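Long-range contact in disulfide isomerase DsbG N-terminal domain-containing protein (Helicobacter pylori, PDB 3TDG), which probably reduces or rearranges disulfide bonds as a thioredoxin-fold oxidoreductase of the DsbG type: residues Ile153-Met158 with Val178-Val183. Numbering follows the deposited sequence.
Sequences IVSDPM and VRMVVV
Ile153, Val183 and Ser155 bury the most surface where two parallel strands meet at the centre of a thioredoxin fold, a worked example of the beta-alpha-beta crossover: the chain runs from one strand through helices 160-167 and 169-175 into its neighbour. Four backbone hydrogen bonds join the pair. Ile153 supplies two, taking Val181 N on its O at 2.8 Å and giving its N to Arg179 O, where the donor stands above the carbonyl plane, 40° out of it. Ser155 repeats the pattern, its N bound to Val181 O and its O to Val183 N.

On the face bearing Ile153, Ser155 and Met180, the CD1 tip of Ile153 lies 3.7 Å from Val178 CG1. The extended chain of Met180 reaches across the face toward the neighbouring strand, bringing its methyl CE to 3.7 Å from Ser155 OG. That hydroxyl, anti to its backbone N (chi1 -178°), is hydrogen-bonded to Tyr222, and the serine side chain touches the CxxC opening helix 160-167, presumably the redox site. On the opposite face, Val154 CG1 meets Val183 CG1, the side chains crossing at about a right angle, with helix 235-249 covering both. Val183 CG2, held between its backbone N and carbonyl carbon (chi1 -65° for CG1), lies 3.5 Å from Ser155 O.

Beyond the strand, Asp156 OD2 accepts Met158 N in an Asx turn and also bonds Ser190, while OD1 receives Trp185 N and Leu186 N, joining this turn to the loop after strand 177-182 and to helix 188-206. Pro157 closes the contact, its CD 3.2 Å from Val183 O.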
loop_
_atom_site.group_PDB
_atom_site.type_symbol
_atom_site.label_atom_id
_atom_site.label_comp_id
_atom_site.label_asym_id
_atom_site.label_seq_id
_atom_site.Cartn_x
_atom_site.Cartn_y
_atom_site.Cartn_z
ATOM N N ILE A 153 13.513 27.807 -0.244
ATOM C CA ILE A 153 12.267 28.486 -0.579
ATOM C C ILE A 153 11.776 28.050 -1.968
ATOM O O ILE A 153 12.379 28.404 -2.980
ATOM C CB ILE A 153 12.448 30.018 -0.535
ATOM C CG1 ILE A 153 12.991 30.449 0.834
ATOM C CG2 ILE A 153 11.103 30.743 -0.871
ATOM C CD1 ILE A 153 13.167 31.911 1.007
ATOM N N VAL A 154 10.705 27.271 -2.022
ATOM C CA VAL A 154 10.108 26.872 -3.298
ATOM C C VAL A 154 9.112 27.972 -3.670
ATOM O O VAL A 154 8.248 28.324 -2.867
ATOM C CB VAL A 154 9.453 25.498 -3.237
ATOM C CG1 VAL A 154 8.868 25.095 -4.617
ATOM C CG2 VAL A 154 10.468 24.438 -2.752
ATOM N N SER A 155 9.281 28.534 -4.867
ATOM C CA SER A 155 8.658 29.795 -5.236
ATOM C C SER A 155 8.304 29.827 -6.735
ATOM O O SER A 155 9.103 29.394 -7.579
ATOM C CB SER A 155 9.597 30.947 -4.899
ATOM O OG SER A 155 9.015 32.218 -5.208
ATOM N N ASP A 156 7.106 30.331 -7.037
ATOM C CA ASP A 156 6.608 30.457 -8.403
ATOM C C ASP A 156 6.605 31.953 -8.745
ATOM O O ASP A 156 6.109 32.763 -7.972
ATOM C CB ASP A 156 5.204 29.857 -8.500
ATOM C CG ASP A 156 4.690 29.762 -9.941
ATOM O OD1 ASP A 156 4.554 28.619 -10.430
ATOM O OD2 ASP A 156 4.418 30.820 -10.581
ATOM N N PRO A 157 7.192 32.326 -9.897
ATOM C CA PRO A 157 7.292 33.741 -10.251
ATOM C C PRO A 157 5.970 34.409 -10.712
ATOM O O PRO A 157 5.962 35.625 -10.914
ATOM C CB PRO A 157 8.351 33.758 -11.364
ATOM C CG PRO A 157 8.394 32.376 -11.914
ATOM C CD PRO A 157 7.684 31.438 -10.969
ATOM N N MET A 158 4.892 33.637 -10.873
ATOM C CA MET A 158 3.560 34.185 -11.189
ATOM C C MET A 158 2.618 34.151 -9.978
ATOM O O MET A 158 1.403 34.209 -10.120
ATOM C CB MET A 158 2.911 33.450 -12.379
ATOM C CG MET A 158 3.593 33.666 -13.760
ATOM S SD MET A 158 3.883 35.381 -14.280
ATOM C CE MET A 158 2.246 35.842 -14.879
ATOM N N VAL A 178 19.949 31.290 1.839
ATOM C CA VAL A 178 18.730 30.896 1.136
ATOM C C VAL A 178 19.039 30.177 -0.173
ATOM O O VAL A 178 19.835 30.660 -0.983
ATOM C CB VAL A 178 17.835 32.133 0.873
ATOM C CG1 VAL A 178 16.708 31.815 -0.143
ATOM C CG2 VAL A 178 17.277 32.657 2.191
ATOM N N ARG A 179 18.427 29.006 -0.350
ATOM C CA ARG A 179 18.388 28.335 -1.639
ATOM C C ARG A 179 16.994 28.468 -2.247
ATOM O O ARG A 179 16.073 27.701 -1.929
ATOM C CB ARG A 179 18.783 26.865 -1.522
ATOM C CG ARG A 179 20.221 26.676 -1.032
ATOM C CD ARG A 179 20.614 25.231 -0.967
ATOM N NE ARG A 179 21.989 25.122 -0.481
ATOM C CZ ARG A 179 22.524 24.026 0.042
ATOM N NH1 ARG A 179 21.810 22.915 0.150
ATOM N NH2 ARG A 179 23.787 24.048 0.442
ATOM N N MET A 180 16.852 29.449 -3.128
ATOM C CA MET A 180 15.582 29.686 -3.776
ATOM C C MET A 180 15.400 28.759 -4.999
ATOM O O MET A 180 16.220 28.758 -5.918
ATOM C CB MET A 180 15.489 31.155 -4.174
ATOM C CG MET A 180 14.083 31.585 -4.530
ATOM S SD MET A 180 13.926 33.356 -4.354
ATOM C CE MET A 180 12.462 33.636 -5.350
ATOM N N VAL A 181 14.325 27.978 -4.987
ATOM C CA VAL A 181 14.017 27.040 -6.052
ATOM C C VAL A 181 12.815 27.595 -6.822
ATOM O O VAL A 181 11.679 27.550 -6.323
ATOM C CB VAL A 181 13.698 25.642 -5.475
ATOM C CG1 VAL A 181 13.324 24.646 -6.577
ATOM C CG2 VAL A 181 14.895 25.117 -4.650
ATOM N N VAL A 182 13.077 28.149 -8.009
ATOM C CA VAL A 182 12.050 28.856 -8.785
ATOM C C VAL A 182 11.389 27.882 -9.760
ATOM O O VAL A 182 12.023 27.405 -10.707
ATOM C CB VAL A 182 12.611 30.122 -9.505
ATOM C CG1 VAL A 182 11.489 30.906 -10.226
ATOM C CG2 VAL A 182 13.288 31.019 -8.517
ATOM N N VAL A 183 10.131 27.559 -9.490
ATOM C CA VAL A 183 9.437 26.509 -10.220
ATOM C C VAL A 183 8.462 27.073 -11.261
ATOM O O VAL A 183 8.048 28.239 -11.172
ATOM C CB VAL A 183 8.673 25.571 -9.269
ATOM C CG1 VAL A 183 9.662 24.807 -8.362
ATOM C CG2 VAL A 183 7.643 26.374 -8.421
#